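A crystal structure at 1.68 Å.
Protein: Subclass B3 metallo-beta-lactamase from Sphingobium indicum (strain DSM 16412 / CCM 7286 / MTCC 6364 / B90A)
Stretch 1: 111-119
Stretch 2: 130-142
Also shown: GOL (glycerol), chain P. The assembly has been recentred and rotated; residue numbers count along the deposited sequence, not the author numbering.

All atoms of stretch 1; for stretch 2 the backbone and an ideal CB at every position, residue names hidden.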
ATOM      1  N   ASP A 111      14.745  -6.371  15.015  1.00 19.18           N
ATOM      2  CA  ASP A 111      14.512  -7.807  14.897  1.00 18.22           C
ATOM      3  C   ASP A 111      13.162  -7.997  14.235  1.00 16.16           C
ATOM      4  O   ASP A 111      12.141  -7.604  14.828  1.00 17.96           O
ATOM      5  CB  ASP A 111      14.529  -8.451  16.283  1.00 17.91           C
ATOM      6  CG  ASP A 111      14.471  -9.956  16.238  1.00 19.50           C
ATOM      7  OD1 ASP A 111      14.076 -10.540  15.205  1.00 21.58           O
ATOM      8  OD2 ASP A 111      14.813 -10.577  17.301  1.00 28.53           O
ATOM      9  N   PRO A 112      13.111  -8.631  13.053  1.00 16.90           N
ATOM     10  CA  PRO A 112      11.821  -8.854  12.381  1.00 18.13           C
ATOM     11  C   PRO A 112      10.857  -9.675  13.205  1.00 18.55           C
ATOM     12  O   PRO A 112       9.650  -9.555  12.979  1.00 18.33           O
ATOM     13  CB  PRO A 112      12.234  -9.612  11.106  1.00 20.41           C
ATOM     14  CG  PRO A 112      13.641  -9.099  10.818  1.00 17.96           C
ATOM     15  CD  PRO A 112      14.251  -8.959  12.181  1.00 19.08           C
ATOM     16  N   ARG A 113      11.346 -10.472  14.162  1.00 18.01           N
ATOM     17  CA  ARG A 113      10.427 -11.213  15.022  1.00 17.71           C
ATOM     18  C   ARG A 113       9.560 -10.282  15.867  1.00 20.16           C
ATOM     19  O   ARG A 113       8.551 -10.747  16.438  1.00 18.77           O
ATOM     20  CB  ARG A 113      11.217 -12.156  15.935  1.00 19.85           C
ATOM     21  CG  ARG A 113      11.781 -13.357  15.149  1.00 21.25           C
ATOM     22  CD  ARG A 113      12.711 -14.243  16.043  1.00 18.19           C
ATOM     23  NE  ARG A 113      13.889 -13.474  16.357  1.00 19.83           N
ATOM     24  CZ  ARG A 113      14.918 -14.001  16.990  1.00 22.73           C
ATOM     25  NH1 ARG A 113      15.956 -13.235  17.230  1.00 22.44           N
ATOM     26  NH2 ARG A 113      14.868 -15.305  17.410  1.00 21.00           N
ATOM     27  N   ASP A 114       9.905  -8.984  15.930  1.00 17.98           N
ATOM     28  CA  ASP A 114       9.089  -8.027  16.651  1.00 15.68           C
ATOM     29  C   ASP A 114       8.012  -7.370  15.798  1.00 16.88           C
ATOM     30  O   ASP A 114       7.319  -6.492  16.298  1.00 17.69           O
ATOM     31  CB  ASP A 114       9.988  -6.932  17.223  1.00 18.35           C
ATOM     32  CG  ASP A 114      10.912  -7.456  18.324  1.00 24.51           C
ATOM     33  OD1 ASP A 114      10.555  -8.451  19.001  1.00 25.48           O
ATOM     34  OD2 ASP A 114      12.005  -6.846  18.510  1.00 26.51           O
ATOM     35  N   ILE A 115       7.841  -7.774  14.537  1.00 17.37           N
ATOM     36  CA  ILE A 115       6.798  -7.185  13.695  1.00 17.65           C
ATOM     37  C   ILE A 115       5.483  -7.851  14.078  1.00 14.80           C
ATOM     38  O   ILE A 115       5.332  -9.083  13.978  1.00 17.51           O
ATOM     39  CB  ILE A 115       7.108  -7.388  12.194  1.00 16.60           C
ATOM     40  CG1 ILE A 115       8.387  -6.597  11.831  1.00 16.95           C
ATOM     41  CG2 ILE A 115       5.890  -6.901  11.337  1.00 13.74           C
ATOM     42  CD1 ILE A 115       9.010  -6.983  10.478  1.00 17.04           C
ATOM     43  N   LYS A 116       4.555  -7.042  14.563  1.00 13.86           N
ATOM     44  CA  LYS A 116       3.285  -7.527  15.069  1.00 14.06           C
ATOM     45  C   LYS A 116       2.177  -7.445  14.022  1.00 17.37           C
ATOM     46  O   LYS A 116       1.221  -8.215  14.083  1.00 15.77           O
ATOM     47  CB  LYS A 116       2.867  -6.673  16.278  1.00 17.40           C
ATOM     48  CG  LYS A 116       3.861  -6.882  17.475  1.00 25.33           C
ATOM     49  CD  LYS A 116       3.893  -8.361  17.933  1.00 33.44           C
ATOM     50  CE  LYS A 116       4.948  -8.865  19.073  1.00 47.31           C
ATOM     51  NZ  LYS A 116       5.828 -10.108  18.706  1.00 39.78           N
ATOM     52  N   PHE A 117       2.256  -6.474  13.134  1.00 14.24           N
ATOM     53  CA  PHE A 117       1.201  -6.263  12.133  1.00 12.60           C
ATOM     54  C   PHE A 117       1.848  -5.908  10.809  1.00 12.12           C
ATOM     55  O   PHE A 117       2.855  -5.194  10.775  1.00 14.96           O
ATOM     56  CB  PHE A 117       0.241  -5.116  12.508  1.00 16.33           C
ATOM     57  CG  PHE A 117      -0.581  -5.409  13.726  1.00 13.58           C
ATOM     58  CD1 PHE A 117      -1.667  -6.274  13.641  1.00 14.94           C
ATOM     59  CD2 PHE A 117      -0.263  -4.827  14.923  1.00 17.12           C
ATOM     60  CE1 PHE A 117      -2.407  -6.567  14.777  1.00 18.98           C
ATOM     61  CE2 PHE A 117      -0.985  -5.117  16.073  1.00 21.14           C
ATOM     62  CZ  PHE A 117      -2.085  -5.995  15.984  1.00 20.21           C
ATOM     63  N   ILE A 118       1.217  -6.345   9.711  1.00 11.85           N
ATOM     64  CA  ILE A 118       1.584  -5.926   8.368  1.00 11.50           C
ATOM     65  C   ILE A 118       0.315  -5.321   7.776  1.00 14.42           C
ATOM     66  O   ILE A 118      -0.714  -6.018   7.629  1.00 14.76           O
ATOM     67  CB  ILE A 118       2.097  -7.114   7.522  1.00 12.32           C
ATOM     68  CG1 ILE A 118       3.370  -7.748   8.140  1.00 13.27           C
ATOM     69  CG2 ILE A 118       2.392  -6.640   6.060  1.00 13.84           C
ATOM     70  CD1 ILE A 118       3.545  -9.224   7.609  1.00 14.72           C
ATOM     71  N   LEU A 119       0.355  -4.014   7.474  1.00 11.07           N
ATOM     72  CA  LEU A 119      -0.821  -3.338   6.887  1.00 10.91           C
ATOM     73  C   LEU A 119      -0.767  -3.469   5.354  1.00 13.82           C
ATOM     74  O   LEU A 119       0.296  -3.414   4.766  1.00 16.30           O
ATOM     75  CB  LEU A 119      -0.840  -1.842   7.290  1.00 14.23           C
ATOM     76  CG  LEU A 119      -0.539  -1.617   8.790  1.00 12.70           C
ATOM     77  CD1 LEU A 119      -0.732  -0.099   9.021  1.00 15.28           C
ATOM     78  CD2 LEU A 119      -1.396  -2.402   9.759  1.00 12.67           C
ATOM     79  N   UNK A 130       4.701 -10.220  -1.189  1.00 13.23           N
ATOM     80  CA  UNK A 130       5.576 -10.708  -0.146  1.00 13.70           C
ATOM     81  C   UNK A 130       4.959 -10.801   1.218  1.00 13.14           C
ATOM     82  O   UNK A 130       5.638 -11.209   2.171  1.00 15.01           O
ATOM     83  CB  UNK A 130       6.812  -9.810  -0.063  1.00 13.70           C
ATOM     84  N   UNK A 131       3.689 -10.439   1.366  1.00 13.69           N
ATOM     85  CA  UNK A 131       3.099 -10.362   2.710  1.00 12.67           C
ATOM     86  C   UNK A 131       2.971 -11.733   3.370  1.00 15.16           C
ATOM     87  O   UNK A 131       3.257 -11.881   4.555  1.00 14.29           O
ATOM     88  CB  UNK A 131       1.722  -9.700   2.639  1.00 12.67           C
ATOM     89  N   UNK A 132       2.506 -12.747   2.642  1.00 16.24           N
ATOM     90  CA  UNK A 132       2.407 -14.068   3.246  1.00 16.36           C
ATOM     91  C   UNK A 132       3.731 -14.551   3.785  1.00 14.16           C
ATOM     92  O   UNK A 132       3.792 -15.115   4.894  1.00 14.66           O
ATOM     93  CB  UNK A 132       1.868 -15.076   2.229  1.00 16.36           C
ATOM     94  N   UNK A 133       4.814 -14.372   3.013  1.00 14.50           N
ATOM     95  CA  UNK A 133       6.115 -14.797   3.498  1.00 16.11           C
ATOM     96  C   UNK A 133       6.489 -14.016   4.747  1.00 16.55           C
ATOM     97  O   UNK A 133       7.089 -14.572   5.683  1.00 15.99           O
ATOM     98  CB  UNK A 133       7.181 -14.620   2.415  1.00 16.11           C
ATOM     99  N   UNK A 134       6.263 -12.705   4.718  1.00 14.64           N
ATOM    100  CA  UNK A 134       6.622 -11.855   5.875  1.00 13.17           C
ATOM    101  C   UNK A 134       5.817 -12.257   7.107  1.00 15.74           C
ATOM    102  O   UNK A 134       6.354 -12.343   8.218  1.00 16.22           O
ATOM    103  CB  UNK A 134       6.384 -10.378   5.556  1.00 13.17           C
ATOM    104  N   UNK A 135       4.525 -12.552   6.920  1.00 14.97           N
ATOM    105  CA  UNK A 135       3.712 -12.988   8.037  1.00 16.19           C
ATOM    106  C   UNK A 135       4.210 -14.327   8.575  1.00 17.77           C
ATOM    107  O   UNK A 135       4.234 -14.532   9.798  1.00 19.40           O
ATOM    108  CB  UNK A 135       2.244 -13.091   7.619  1.00 16.19           C
ATOM    109  N   UNK A 136       4.546 -15.247   7.671  1.00 14.97           N
ATOM    110  CA  UNK A 136       5.076 -16.546   8.086  1.00 18.08           C
ATOM    111  C   UNK A 136       6.312 -16.361   8.946  1.00 19.46           C
ATOM    112  O   UNK A 136       6.441 -16.960  10.036  1.00 20.80           O
ATOM    113  CB  UNK A 136       5.403 -17.414   6.869  1.00 18.08           C
ATOM    114  N   UNK A 137       7.236 -15.530   8.483  1.00 17.36           N
ATOM    115  CA  UNK A 137       8.552 -15.477   9.116  1.00 21.42           C
ATOM    116  C   UNK A 137       8.525 -14.693  10.425  1.00 19.00           C
ATOM    117  O   UNK A 137       9.345 -14.962  11.329  1.00 22.45           O
ATOM    118  CB  UNK A 137       9.570 -14.853   8.159  1.00 21.42           C
ATOM    119  N   UNK A 138       7.594 -13.779  10.567  1.00 14.77           N
ATOM    120  CA  UNK A 138       7.527 -12.860  11.721  1.00 17.27           C
ATOM    121  C   UNK A 138       6.459 -13.212  12.748  1.00 19.77           C
ATOM    122  O   UNK A 138       6.594 -12.800  13.917  1.00 22.96           O
ATOM    123  CB  UNK A 138       7.274 -11.435  11.224  1.00 17.27           C
ATOM    124  N   UNK A 139       5.394 -13.862  12.321  1.00 16.68           N
ATOM    125  CA  UNK A 139       4.226 -14.133  13.126  1.00 18.61           C
ATOM    126  C   UNK A 139       3.230 -12.998  13.145  1.00 18.50           C
ATOM    127  O   UNK A 139       2.205 -13.101  13.844  1.00 19.80           O
ATOM    128  CB  UNK A 139       4.653 -14.459  14.559  1.00 18.61           C
ATOM    129  N   UNK A 140       3.450 -11.985  12.320  1.00 14.54           N
ATOM    130  CA  UNK A 140       2.572 -10.830  12.285  1.00 13.71           C
ATOM    131  C   UNK A 140       1.162 -11.196  11.789  1.00 15.98           C
ATOM    132  O   UNK A 140       0.982 -12.068  10.941  1.00 18.02           O
ATOM    133  CB  UNK A 140       3.180  -9.746  11.393  1.00 13.71           C
ATOM    134  N   UNK A 141       0.192 -10.366  12.204  1.00 14.32           N
ATOM    135  CA  UNK A 141      -1.160 -10.373  11.695  1.00 16.92           C
ATOM    136  C   UNK A 141      -1.251  -9.379  10.550  1.00 16.80           C
ATOM    137  O   UNK A 141      -0.738  -8.273  10.676  1.00 13.71           O
ATOM    138  CB  UNK A 141      -2.168 -10.043  12.797  1.00 16.92           C
ATOM    139  N   UNK A 142      -1.917  -9.783   9.448  1.00 13.76           N
ATOM    140  CA  UNK A 142      -2.058  -8.915   8.283  1.00 14.95           C
ATOM    141  C   UNK A 142      -3.340  -8.143   8.422  1.00 17.05           C
ATOM    142  O   UNK A 142      -4.390  -8.728   8.743  1.00 17.14           O
ATOM    143  CB  UNK A 142      -2.040  -9.712   6.977  1.00 14.95           C
TER
HETATM  144  C1  GOL P 315       0.172 -10.330  17.344  1.00 67.43           C
HETATM  145  O1  GOL P 315       0.110  -9.188  16.494  1.00 49.22           O
HETATM  146  C2  GOL P 315       1.642 -10.993  17.340  1.00 70.42           C
HETATM  147  O2  GOL P 315       2.333 -10.869  16.143  1.00 68.52           O
HETATM  148  C3  GOL P 315       1.510 -12.502  17.823  1.00 69.66           C
HETATM  149  O3  GOL P 315       2.743 -12.841  18.417  1.00 64.58           O

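At position 130 nothing of stretch 1 lies within 5.5 Å of the ideal CB. Stretch 1 sets no preference. The residue is Gly130.

Position 131 lies in the helix, which runs nearly antiparallel to strand 115-119. Its CB points toward stretch 1, 4.6 Å from Ile118 CG2. A medium or large apolar side chain would suit. It is Ile131, whose CG1 packs 4.0 Å from Ile118 CG2.

Positions 132 and 133 point away and sideways, with no stretch 1 atom near. Many residues would fit; both are alanine, Ala132 and Ala133.

At position 134 the ideal CB points toward stretch 1, 3.7 Å from Ile118 CD1. An apolar residue is expected, alanine or larger. Leu134 is found. Its CB touches Ile118 CD1 at 3.7 Å.

Position 135 points sideways, yet its ideal CB is 4.1 Å from Ile118 CD1. A small apolar residue would suit. Ala135 does so, and Ile118 CD1 also approaches the backbone, 3.5 Å from Ala135 N.

Positions 136 and 137 have no stretch 1 atom near their CB, so polar residues are possible. They are Arg136 and Asp137, joined by a salt bridge, Arg136 NE to Asp137 OD1 at 3.0 Å.

Position 138 ends the helix. Its ideal CB lies 3.5 Å from Pro112 O and 4.1 Å from Ile115 O. Small or branched side chains, apolar or hydroxyl-bearing, are plausible. Thr138 combines both characters: CG2 lies 3.9 Å from Ile115 CD1, while OG1 donates to Leu134 O (2.7 Å) and accepts from the N of 140 (3.1 Å). One water bridges Thr138 O to Arg113 O, and another bridges it to Ile115 O.

Position 139 leaves helical geometry with phi 85°. This favours glycine, though asparagine is often tolerated. Gly139 is present.

Position 140 points directly at the strand, its ideal CB 3.4 Å from Ile115 O and 3.6 Å from Lys116 C. The room is tight, so a small side chain suits. Ala140 CB packs 3.8 Å from Ile118 CG1 and 3.9 Å from Ile115 CG2.

Position 141 pairs in parallel with Phe117, on the same face of the sheet. Beta-branched or other strand-favouring residues would fit beside the ring. Thr141 CB lies 3.8 Å from Phe117 CD1. Its backbone secures the register: Thr141 N donates to Lys116 O (3.0 Å), and Ile118 N to Thr141 O (2.9 Å).

Position 142 pairs with Ile118 on the other face. A beta-branched apolar residue suits. Val142 CG2 reaches 4.5 Å from Ile118 CB.

Stretch 2, residues 130-142: GIAALARDTGATV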
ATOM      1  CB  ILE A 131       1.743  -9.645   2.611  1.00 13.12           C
ATOM      2  CG1 ILE A 131       1.957  -8.141   2.395  1.00 12.26           C
ATOM      3  CG2 ILE A 131       0.951  -9.844   3.887  1.00 14.03           C
ATOM      4  CD1 ILE A 131       0.575  -7.356   2.338  1.00 15.09           C
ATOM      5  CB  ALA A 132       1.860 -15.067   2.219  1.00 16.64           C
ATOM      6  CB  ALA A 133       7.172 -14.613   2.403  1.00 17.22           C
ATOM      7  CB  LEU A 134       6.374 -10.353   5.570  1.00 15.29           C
ATOM      8  CG  LEU A 134       7.287  -9.807   4.470  1.00 13.22           C
ATOM      9  CD1 LEU A 134       6.724  -8.486   3.963  1.00 17.67           C
ATOM     10  CD2 LEU A 134       8.705  -9.679   5.061  1.00 19.38           C
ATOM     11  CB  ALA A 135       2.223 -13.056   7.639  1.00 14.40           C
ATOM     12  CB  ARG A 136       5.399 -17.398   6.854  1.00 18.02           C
ATOM     13  CG  ARG A 136       6.161 -18.746   7.197  1.00 21.21           C
ATOM     14  CD  ARG A 136       6.639 -19.421   5.928  1.00 17.74           C
ATOM     15  NE  ARG A 136       7.580 -18.570   5.225  1.00 25.11           N
ATOM     16  CZ  ARG A 136       8.001 -18.780   3.971  1.00 22.69           C
ATOM     17  NH1 ARG A 136       8.811 -17.912   3.359  1.00 23.60           N
ATOM     18  NH2 ARG A 136       7.515 -19.794   3.298  1.00 24.14           N
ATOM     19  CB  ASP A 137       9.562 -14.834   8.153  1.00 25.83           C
ATOM     20  CG  ASP A 137      10.085 -15.824   7.041  1.00 39.01           C
ATOM     21  OD1 ASP A 137       9.551 -16.941   6.863  1.00 28.43           O
ATOM     22  OD2 ASP A 137      11.112 -15.474   6.382  1.00 40.73           O
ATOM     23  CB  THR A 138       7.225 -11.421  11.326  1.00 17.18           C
ATOM     24  OG1 THR A 138       5.949 -11.320  10.692  1.00 15.68           O
ATOM     25  CG2 THR A 138       8.277 -10.841  10.358  1.00 16.76           C
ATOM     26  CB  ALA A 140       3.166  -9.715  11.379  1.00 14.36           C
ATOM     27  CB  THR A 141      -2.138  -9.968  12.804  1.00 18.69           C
ATOM     28  OG1 THR A 141      -2.193 -11.089  13.710  1.00 19.22           O
ATOM     29  CG2 THR A 141      -3.586  -9.781  12.225  1.00 21.06           C
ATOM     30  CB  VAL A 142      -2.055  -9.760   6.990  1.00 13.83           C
ATOM     31  CG1 VAL A 142      -2.181  -8.812   5.756  1.00 13.80           C
ATOM     32  CG2 VAL A 142      -0.762 -10.506   6.927  1.00 15.71           C
TER
HETATM   33  O   HOH W   1       7.847 -13.567  16.814  1.00 43.63           O
HETATM   34  O   HOH W   2       5.133 -11.124  15.665  1.00 28.14           O
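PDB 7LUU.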